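Local coordinates for SnoaL-like domain-containing protein (Burkholderia xenovorans LB400, PDB 3EN8), which is of unknown function but has an NTF2-like (SnoaL-like) fold, forms a two-chain assembly and binds calcium, at residues H27-D31 against G101-E106; P62-R68 against T79-Y85; P89-I95 against T107-P113. All coordinates share one frame; numbering follows the deposited sequence. Where two conformers were deposited one is given.

Contact 1. Residues H27-D31 against G101-E106; sequences HDIYD and GKVVHE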
# COMPACT_ATOMS: atom_id res chain seq x y z
N HIS A 27 -4.69 -12.73 15.32
CA HIS A 27 -3.24 -12.87 15.36
C HIS A 27 -2.76 -14.27 15.10
O HIS A 27 -1.59 -14.56 15.16
CB HIS A 27 -2.66 -12.21 16.61
CG HIS A 27 -2.84 -10.73 16.58
ND1 HIS A 27 -4.01 -10.13 16.98
CD2 HIS A 27 -2.05 -9.74 16.11
CE1 HIS A 27 -3.91 -8.82 16.80
NE2 HIS A 27 -2.74 -8.56 16.26
N ASP A 28 -3.71 -15.11 14.70
CA ASP A 28 -3.41 -16.51 14.42
C ASP A 28 -2.51 -16.64 13.21
O ASP A 28 -1.72 -17.58 13.08
CB ASP A 28 -4.70 -17.28 14.12
CG ASP A 28 -4.43 -18.73 13.80
OD1 ASP A 28 -3.94 -19.42 14.71
OD2 ASP A 28 -4.68 -19.16 12.65
N ILE A 29 -2.65 -15.67 12.33
CA ILE A 29 -2.00 -15.71 11.00
C ILE A 29 -0.50 -15.44 11.04
O ILE A 29 0.22 -15.68 10.08
CB ILE A 29 -2.69 -14.74 9.98
CG1 ILE A 29 -2.46 -15.23 8.54
CG2 ILE A 29 -2.18 -13.27 10.17
CD1 ILE A 29 -3.27 -14.44 7.45
N TYR A 30 -0.01 -14.94 12.18
CA TYR A 30 1.41 -14.48 12.26
C TYR A 30 2.36 -15.55 12.73
O TYR A 30 2.07 -16.33 13.62
CB TYR A 30 1.61 -13.25 13.18
CG TYR A 30 0.81 -12.07 12.74
CD1 TYR A 30 1.30 -11.20 11.77
CD2 TYR A 30 -0.46 -11.82 13.30
CE1 TYR A 30 0.55 -10.12 11.32
CE2 TYR A 30 -1.21 -10.73 12.88
CZ TYR A 30 -0.71 -9.87 11.91
OH TYR A 30 -1.44 -8.81 11.45
N ASP A 31 3.54 -15.54 12.15
CA ASP A 31 4.66 -16.20 12.81
C ASP A 31 4.87 -15.58 14.18
O ASP A 31 4.61 -14.41 14.38
CB ASP A 31 5.94 -16.02 12.01
CG ASP A 31 7.09 -16.81 12.58
OD1 ASP A 31 7.16 -18.02 12.29
OD2 ASP A 31 7.94 -16.23 13.29
N GLY A 101 3.26 -20.29 5.30
CA GLY A 101 1.86 -20.10 5.55
C GLY A 101 1.56 -19.14 6.67
O GLY A 101 0.41 -18.97 7.09
N LYS A 102 2.60 -18.47 7.13
CA LYS A 102 2.44 -17.51 8.21
C LYS A 102 3.08 -16.17 7.86
O LYS A 102 4.02 -16.08 7.13
CB LYS A 102 3.02 -18.08 9.52
CG LYS A 102 2.31 -19.32 10.07
CD LYS A 102 0.88 -18.97 10.51
CE LYS A 102 0.22 -20.11 11.29
NZ LYS A 102 -1.24 -19.95 11.48
N VAL A 103 2.50 -15.11 8.39
CA VAL A 103 3.01 -13.75 8.14
C VAL A 103 4.29 -13.53 8.91
O VAL A 103 4.33 -13.69 10.13
CB VAL A 103 1.94 -12.70 8.51
CG1 VAL A 103 2.54 -11.29 8.42
CG2 VAL A 103 0.73 -12.83 7.57
N VAL A 104 5.36 -13.15 8.21
CA VAL A 104 6.60 -12.86 8.93
C VAL A 104 6.89 -11.37 9.00
O VAL A 104 7.68 -10.91 9.84
CB VAL A 104 7.81 -13.62 8.33
CG1 VAL A 104 7.58 -15.15 8.42
CG2 VAL A 104 8.13 -13.16 6.86
N HIS A 105 6.30 -10.64 8.07
CA HIS A 105 6.46 -9.18 7.99
C HIS A 105 5.20 -8.52 7.41
O HIS A 105 4.73 -8.84 6.33
CB HIS A 105 7.71 -8.84 7.16
CG HIS A 105 8.16 -7.40 7.23
ND1 HIS A 105 9.35 -6.98 6.67
CD2 HIS A 105 7.60 -6.29 7.77
CE1 HIS A 105 9.51 -5.68 6.88
NE2 HIS A 105 8.45 -5.23 7.53
N GLU A 106 4.64 -7.62 8.19
CA GLU A 106 3.50 -6.81 7.76
C GLU A 106 3.96 -5.38 7.75
O GLU A 106 4.69 -4.99 8.63
CB GLU A 106 2.34 -6.97 8.74
CG GLU A 106 1.12 -6.12 8.37
CD GLU A 106 -0.11 -6.41 9.24
OE1 GLU A 106 -0.00 -7.06 10.32
OE2 GLU A 106 -1.20 -5.96 8.81
O HOH W 1 -3.43 -6.83 10.18

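Contact 2. Residues P62-R68 against T79-Y85; sequences PAGFEVR and TEYSISY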
# COMPACT_ATOMS: atom_id res chain seq x y z
N PRO A 62 -12.19 -1.78 15.72
CA PRO A 62 -12.74 -0.65 14.96
C PRO A 62 -14.29 -0.57 15.01
O PRO A 62 -14.96 -1.58 15.07
CB PRO A 62 -12.26 -0.94 13.56
CG PRO A 62 -12.14 -2.40 13.49
CD PRO A 62 -11.67 -2.84 14.83
N ALA A 63 -14.82 0.65 15.03
CA ALA A 63 -16.28 0.86 15.02
C ALA A 63 -16.86 0.47 13.66
O ALA A 63 -18.06 0.19 13.52
CB ALA A 63 -16.66 2.34 15.39
N GLY A 64 -15.98 0.48 12.66
CA GLY A 64 -16.33 0.22 11.27
C GLY A 64 -15.14 -0.37 10.54
O GLY A 64 -14.02 0.07 10.73
N PHE A 65 -15.42 -1.37 9.71
CA PHE A 65 -14.39 -2.17 8.97
C PHE A 65 -14.97 -2.72 7.69
O PHE A 65 -16.09 -3.27 7.68
CB PHE A 65 -13.87 -3.33 9.83
CG PHE A 65 -12.73 -4.10 9.19
CD1 PHE A 65 -12.98 -5.00 8.19
CD2 PHE A 65 -11.44 -3.89 9.60
CE1 PHE A 65 -11.92 -5.70 7.58
CE2 PHE A 65 -10.38 -4.58 8.99
CZ PHE A 65 -10.63 -5.47 7.99
N GLU A 66 -14.22 -2.55 6.60
CA GLU A 66 -14.63 -3.10 5.31
C GLU A 66 -13.42 -3.36 4.42
O GLU A 66 -12.55 -2.50 4.26
CB GLU A 66 -15.60 -2.13 4.64
CG GLU A 66 -16.03 -2.42 3.24
CD GLU A 66 -16.96 -1.31 2.75
OE1 GLU A 66 -16.53 -0.13 2.70
OE2 GLU A 66 -18.13 -1.61 2.47
N VAL A 67 -13.36 -4.56 3.88
CA VAL A 67 -12.28 -4.87 2.92
C VAL A 67 -12.65 -4.31 1.56
O VAL A 67 -13.79 -4.46 1.08
CB VAL A 67 -11.98 -6.37 2.81
CG1 VAL A 67 -10.93 -6.63 1.68
CG2 VAL A 67 -11.46 -6.92 4.16
N ARG A 68 -11.68 -3.64 0.94
CA ARG A 68 -11.84 -3.10 -0.42
C ARG A 68 -11.39 -4.11 -1.48
O ARG A 68 -12.07 -4.46 -2.46
CB ARG A 68 -11.01 -1.82 -0.59
CG ARG A 68 -11.18 -1.18 -1.96
CD ARG A 68 -10.30 0.05 -2.19
NE ARG A 68 -10.47 0.63 -3.53
CZ ARG A 68 -11.35 1.59 -3.82
NH1 ARG A 68 -12.18 2.06 -2.90
NH2 ARG A 68 -11.43 2.06 -5.06
N THR A 79 -3.65 -6.08 1.14
CA THR A 79 -5.05 -5.85 1.48
C THR A 79 -5.26 -4.36 1.60
O THR A 79 -4.54 -3.65 2.31
CB THR A 79 -5.49 -6.57 2.79
OG1 THR A 79 -5.28 -7.97 2.71
CG2 THR A 79 -6.98 -6.26 3.09
N GLU A 80 -6.26 -3.91 0.85
CA GLU A 80 -6.76 -2.56 0.91
C GLU A 80 -8.07 -2.60 1.65
O GLU A 80 -8.96 -3.39 1.32
CB GLU A 80 -6.98 -2.00 -0.51
CG GLU A 80 -5.71 -1.84 -1.38
CD GLU A 80 -6.09 -1.55 -2.79
OE1 GLU A 80 -6.64 -0.46 -3.01
OE2 GLU A 80 -5.85 -2.43 -3.66
N TYR A 81 -8.19 -1.77 2.64
CA TYR A 81 -9.40 -1.85 3.51
C TYR A 81 -9.58 -0.55 4.20
O TYR A 81 -8.69 0.25 4.23
CB TYR A 81 -9.32 -2.99 4.53
CG TYR A 81 -8.20 -2.98 5.59
CD1 TYR A 81 -6.88 -3.32 5.27
CD2 TYR A 81 -8.48 -2.68 6.91
CE1 TYR A 81 -5.89 -3.32 6.22
CE2 TYR A 81 -7.48 -2.70 7.89
CZ TYR A 81 -6.17 -3.02 7.54
OH TYR A 81 -5.18 -3.03 8.54
N SER A 82 -10.77 -0.37 4.74
CA SER A 82 -11.11 0.83 5.51
C SER A 82 -11.40 0.43 6.97
O SER A 82 -11.99 -0.63 7.29
CB SER A 82 -12.34 1.53 4.91
OG SER A 82 -12.03 2.06 3.64
N ILE A 83 -10.88 1.26 7.86
CA ILE A 83 -11.19 1.16 9.28
C ILE A 83 -11.72 2.52 9.76
O ILE A 83 -11.33 3.56 9.25
CB ILE A 83 -9.93 0.77 10.09
CG1 ILE A 83 -8.86 1.84 10.06
CG2 ILE A 83 -9.35 -0.54 9.56
CD1 ILE A 83 -7.63 1.50 10.88
N SER A 84 -12.61 2.53 10.73
CA SER A 84 -13.12 3.81 11.17
C SER A 84 -13.43 3.80 12.66
O SER A 84 -13.86 2.81 13.22
CB SER A 84 -14.36 4.18 10.35
OG SER A 84 -14.95 5.39 10.74
N TYR A 85 -13.13 4.96 13.25
CA TYR A 85 -13.37 5.30 14.64
C TYR A 85 -13.89 6.72 14.68
O TYR A 85 -13.37 7.60 14.01
CB TYR A 85 -12.08 5.24 15.48
CG TYR A 85 -11.38 3.90 15.49
CD1 TYR A 85 -10.48 3.55 14.49
CD2 TYR A 85 -11.59 3.01 16.53
CE1 TYR A 85 -9.84 2.31 14.50
CE2 TYR A 85 -10.96 1.78 16.56
CZ TYR A 85 -10.09 1.44 15.55
OH TYR A 85 -9.49 0.18 15.62
O HOH W 2 -15.04 2.04 3.25
O HOH W 3 -8.55 -0.61 -4.98

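Contact 3. Residues P89-I95 against T107-P113; sequences PAYTVSI and TQYFSDP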
# COMPACT_ATOMS: atom_id res chain seq x y z
N PRO A 89 -12.73 7.81 8.94
CA PRO A 89 -12.18 6.61 8.34
C PRO A 89 -10.75 6.77 7.90
O PRO A 89 -10.23 7.89 7.65
CB PRO A 89 -13.10 6.40 7.14
CG PRO A 89 -13.27 7.85 6.67
CD PRO A 89 -13.53 8.58 7.97
N ALA A 90 -10.10 5.63 7.85
CA ALA A 90 -8.76 5.54 7.29
C ALA A 90 -8.74 4.51 6.18
O ALA A 90 -9.18 3.38 6.36
CB ALA A 90 -7.77 5.19 8.35
N TYR A 91 -8.26 4.97 5.04
CA TYR A 91 -7.93 4.09 3.90
C TYR A 91 -6.60 3.45 4.23
O TYR A 91 -5.54 4.11 4.25
CB TYR A 91 -7.85 4.89 2.59
CG TYR A 91 -9.18 5.28 2.02
CD1 TYR A 91 -9.87 4.44 1.16
CD2 TYR A 91 -9.76 6.52 2.35
CE1 TYR A 91 -11.11 4.81 0.64
CE2 TYR A 91 -11.00 6.89 1.83
CZ TYR A 91 -11.67 6.03 0.98
OH TYR A 91 -12.90 6.38 0.46
N THR A 92 -6.67 2.14 4.46
CA THR A 92 -5.58 1.36 5.01
C THR A 92 -5.06 0.35 3.99
O THR A 92 -5.76 -0.15 3.11
CB THR A 92 -6.00 0.71 6.36
OG1 THR A 92 -6.58 1.70 7.22
CG2 THR A 92 -4.78 0.10 7.07
N VAL A 93 -3.78 0.15 4.07
CA VAL A 93 -3.05 -0.84 3.26
C VAL A 93 -2.22 -1.69 4.17
O VAL A 93 -1.45 -1.21 4.97
CB VAL A 93 -2.14 -0.18 2.19
CG1 VAL A 93 -1.30 -1.27 1.46
CG2 VAL A 93 -2.97 0.61 1.17
N SER A 94 -2.40 -3.00 4.05
CA SER A 94 -1.57 -3.92 4.75
C SER A 94 -0.84 -4.82 3.73
O SER A 94 -1.50 -5.61 3.00
CB SER A 94 -2.42 -4.80 5.70
OG SER A 94 -1.74 -5.96 6.17
N ILE A 95 0.46 -4.71 3.76
CA ILE A 95 1.35 -5.49 2.88
C ILE A 95 1.90 -6.63 3.71
O ILE A 95 2.58 -6.38 4.72
CB ILE A 95 2.52 -4.63 2.33
CG1 ILE A 95 2.06 -3.35 1.68
CG2 ILE A 95 3.42 -5.50 1.42
CD1 ILE A 95 3.18 -2.28 1.65
N THR A 107 3.54 -4.63 6.75
CA THR A 107 3.73 -3.18 6.72
C THR A 107 2.38 -2.54 6.49
O THR A 107 1.68 -2.85 5.51
CB THR A 107 4.64 -2.79 5.55
OG1 THR A 107 5.78 -3.63 5.54
CG2 THR A 107 5.07 -1.30 5.65
N GLN A 108 2.03 -1.63 7.37
CA GLN A 108 0.77 -0.93 7.28
C GLN A 108 0.91 0.58 7.06
O GLN A 108 1.77 1.24 7.63
CB GLN A 108 -0.07 -1.19 8.53
CG GLN A 108 -0.73 -2.56 8.64
CD GLN A 108 -1.46 -2.74 9.99
OE1 GLN A 108 -0.84 -2.73 11.04
NE2 GLN A 108 -2.78 -2.96 9.94
N TYR A 109 0.01 1.07 6.22
CA TYR A 109 -0.19 2.50 5.98
C TYR A 109 -1.66 2.89 6.24
O TYR A 109 -2.58 2.18 5.85
CB TYR A 109 0.10 2.80 4.53
CG TYR A 109 1.56 2.71 4.17
CD1 TYR A 109 2.13 1.53 3.80
CD2 TYR A 109 2.39 3.84 4.25
CE1 TYR A 109 3.48 1.45 3.46
CE2 TYR A 109 3.72 3.78 3.89
CZ TYR A 109 4.26 2.60 3.51
OH TYR A 109 5.57 2.56 3.19
N PHE A 110 -1.82 4.05 6.80
CA PHE A 110 -3.12 4.58 7.22
C PHE A 110 -3.27 5.95 6.63
O PHE A 110 -2.56 6.87 7.01
CB PHE A 110 -3.20 4.65 8.74
CG PHE A 110 -2.85 3.35 9.44
CD1 PHE A 110 -3.82 2.40 9.67
CD2 PHE A 110 -1.54 3.10 9.87
CE1 PHE A 110 -3.51 1.21 10.32
CE2 PHE A 110 -1.22 1.88 10.51
CZ PHE A 110 -2.21 0.96 10.73
N SER A 111 -4.15 6.05 5.64
CA SER A 111 -4.27 7.27 4.85
C SER A 111 -5.66 7.90 5.00
O SER A 111 -6.66 7.23 5.29
CB SER A 111 -3.90 6.98 3.38
OG SER A 111 -4.93 6.37 2.68
N ASP A 112 -5.68 9.22 4.83
CA ASP A 112 -6.93 9.98 4.88
C ASP A 112 -7.63 10.05 3.53
O ASP A 112 -6.97 10.01 2.47
CB ASP A 112 -6.67 11.42 5.34
CG ASP A 112 -6.21 11.49 6.76
OD1 ASP A 112 -6.94 11.04 7.66
OD2 ASP A 112 -5.11 12.02 6.99
N PRO A 113 -8.97 10.15 3.53
CA PRO A 113 -9.67 10.55 2.32
C PRO A 113 -9.17 11.90 1.88
O PRO A 113 -8.72 12.71 2.71
CB PRO A 113 -11.14 10.70 2.79
CG PRO A 113 -11.21 10.05 4.08
CD PRO A 113 -9.87 10.21 4.70
O HOH W 4 5.53 -6.10 4.48

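Contact 1. Residues H27-D31 against G101-E106
Tyr30 and Glu106 are steered together by their torsions: Tyr30 CG lies opposite its own carbonyl carbon (chi1 -59°), and Glu106 runs out fully extended, with CG trans to the backbone N (chi1 178°). The polar ends meet where Tyr30 OH donates to Glu106 OE1 at 2.5 Å. That oxygen sits near the ring plane at its edge, and the hydroxyl enters on the syn side of the carboxylate, 27° out of its plane. One water donates to both Tyr30 OH and Glu106 OE2, the latter at 2.8 Å. Arg55 of helix 48-57 also binds Tyr30 OH and forms a salt bridge with OE1, while Ser94 OG bonds OE2, so two partners on each oxygen fix the carboxylate's rotation.

Nearer the backbone, Val103 lies alongside the tyrosine, its CG1 3.6 Å from Tyr30 CD1. Ile29 CG2 covers the centre of one ring face, 3.8 Å above the plane, and also reaches Val103 CG2 at 3.9 Å. A short parallel bridge underlies these contacts: Val103 N donates to Ile29 O, and Asp31 N to Val103 O, both at 2.9 Å. Lys102 bends at chi2 and wraps past Ile29 O, putting NZ 2.9 Å from Asp28 O, above that carbonyl's plane.

Asp31 CB packs against Val104 CG1, while OD2 turns back to Asp33 N beside the calcium ligands Asp32 and Asp33. Beyond Val103 the strand turns a corner at a classic bulge, where Val104 and His105 both face Glu97, within the curved sheet of the NTF2-like fold.

Contact 2. Residues P62-R68 against T79-Y85
Pro62 starts the contact by lying against the ring of Tyr85, its CA 3.4 Å from Tyr85 CZ, where the hairpin of strands 64-73 and 76-85 begins at the border of the NTF2-like sheet. The hydroxyl of that tyrosine is tied to Gly60 O. Ala63 N follows over one ring face, and both Ala63 N and Gly64 N make weak bonds to Ser84 O. Two residues facing one define a classic beta bulge, after which the antiparallel register is regular. Gly64 O answers by accepting from Ser84 N at 2.8 Å.

Phe65 makes an aromatic contact. Its CE2 comes 3.4 Å from Tyr81 CD2, and with centroids 5.2 Å apart and planes at 32° the rings meet at a slant. Tyr81 CG sits between its backbone N and carbonyl carbon (chi1 63°), which sets the ring obliquely beside that of Phe65 on the strand face where Trp15 of helix 3-20 touches both. Phe65 CD2 also meets Ile83 CG2 at 3.9 Å.

Glu66 returns to the opposite face. Its carbonyl O receives Ser82 N at 2.8 Å, with an N-H...O angle of 172°, and a water links Glu66 OE1 to Ser82 OG. Val67 then packs its CA on Tyr81 CB. Arg68 N bonds Glu80 O, while Arg68 NH2 forms a salt bridge with the C-terminal carboxylate of Gly128. Glu80 OE1 is hydrogen-bonded to Tyr109 OH of the second subunit. Arg68 NE and Glu80 OE1 are too far apart for a salt bridge, and a water 2.7 Å from each links them.

Contact 3. Residues P89-I95 against T107-P113
Tyr91 presents a ring edge to Pro113, whose CG lies in the ring plane 3.9 Å from Tyr91 CE2. Tyr109 is likewise met at its edge, by Ile95 CD1 at 4.2 Å from Tyr109 CE1, whereas Phe110 takes Thr92 CG2 obliquely, 3.6 Å from Phe110 CD1. These groups alternate across an antiparallel hairpin, strands 88-99 and 102-111, in the NTF2-like sheet.

The alternation separates two surfaces. Tyr91, Val93, Ile95 and Tyr109 share one face, and here the second subunit packs: its Tyr109 lies on Val93 and its Ile78 on Ile95. Thr92, Ser94, Gln108 and Phe110 occupy the other. There Gln108 CG packs on Ser94 CB, and its amide is fixed at both ends, NE2 to Tyr81 OH and OE1 to Arg55 NH2.

The backbone ladder is regular at its centre. Val93 and Tyr109 exchange N-H...O bonds of 3.0 Å. Ile95 N reaches Thr107 O at 2.8 Å and 177°, nearly straight, and a water lies between Ile95 O and Thr107 OG1 and may link them.

At the Tyr91 end a side chain adds to the ladder. With chi1 at 79°, Ser111 OG turns back over its partner strand, and Tyr91 O is gripped twice, by Ser111 N and Ser111 OG, each at 2.8 Å and from opposite faces of the carbonyl plane.

Overall arrangement
Contacts 2 and 3 are successive antiparallel hairpins, with strands 76-85 and 88-99 adjacent in the sheet, their centres about 9 Å apart. Contact 1 instead joins residues far apart in sequence through a short parallel bridge, its centre about 19 Å from that of contact 3, though both use strand 102-111. Contact 3 lies nearest the chain centre and has the largest share of buried residues; contact 2 includes strand 64-73, at one border of the sheet. Contact 1 combines a buried, water-bridged polar group with proximity to the calcium site. Both hairpins have backbone ladders and reach the second subunit, contact 3 with many more residues, while contact 2 adds water-bridged charges at its margin.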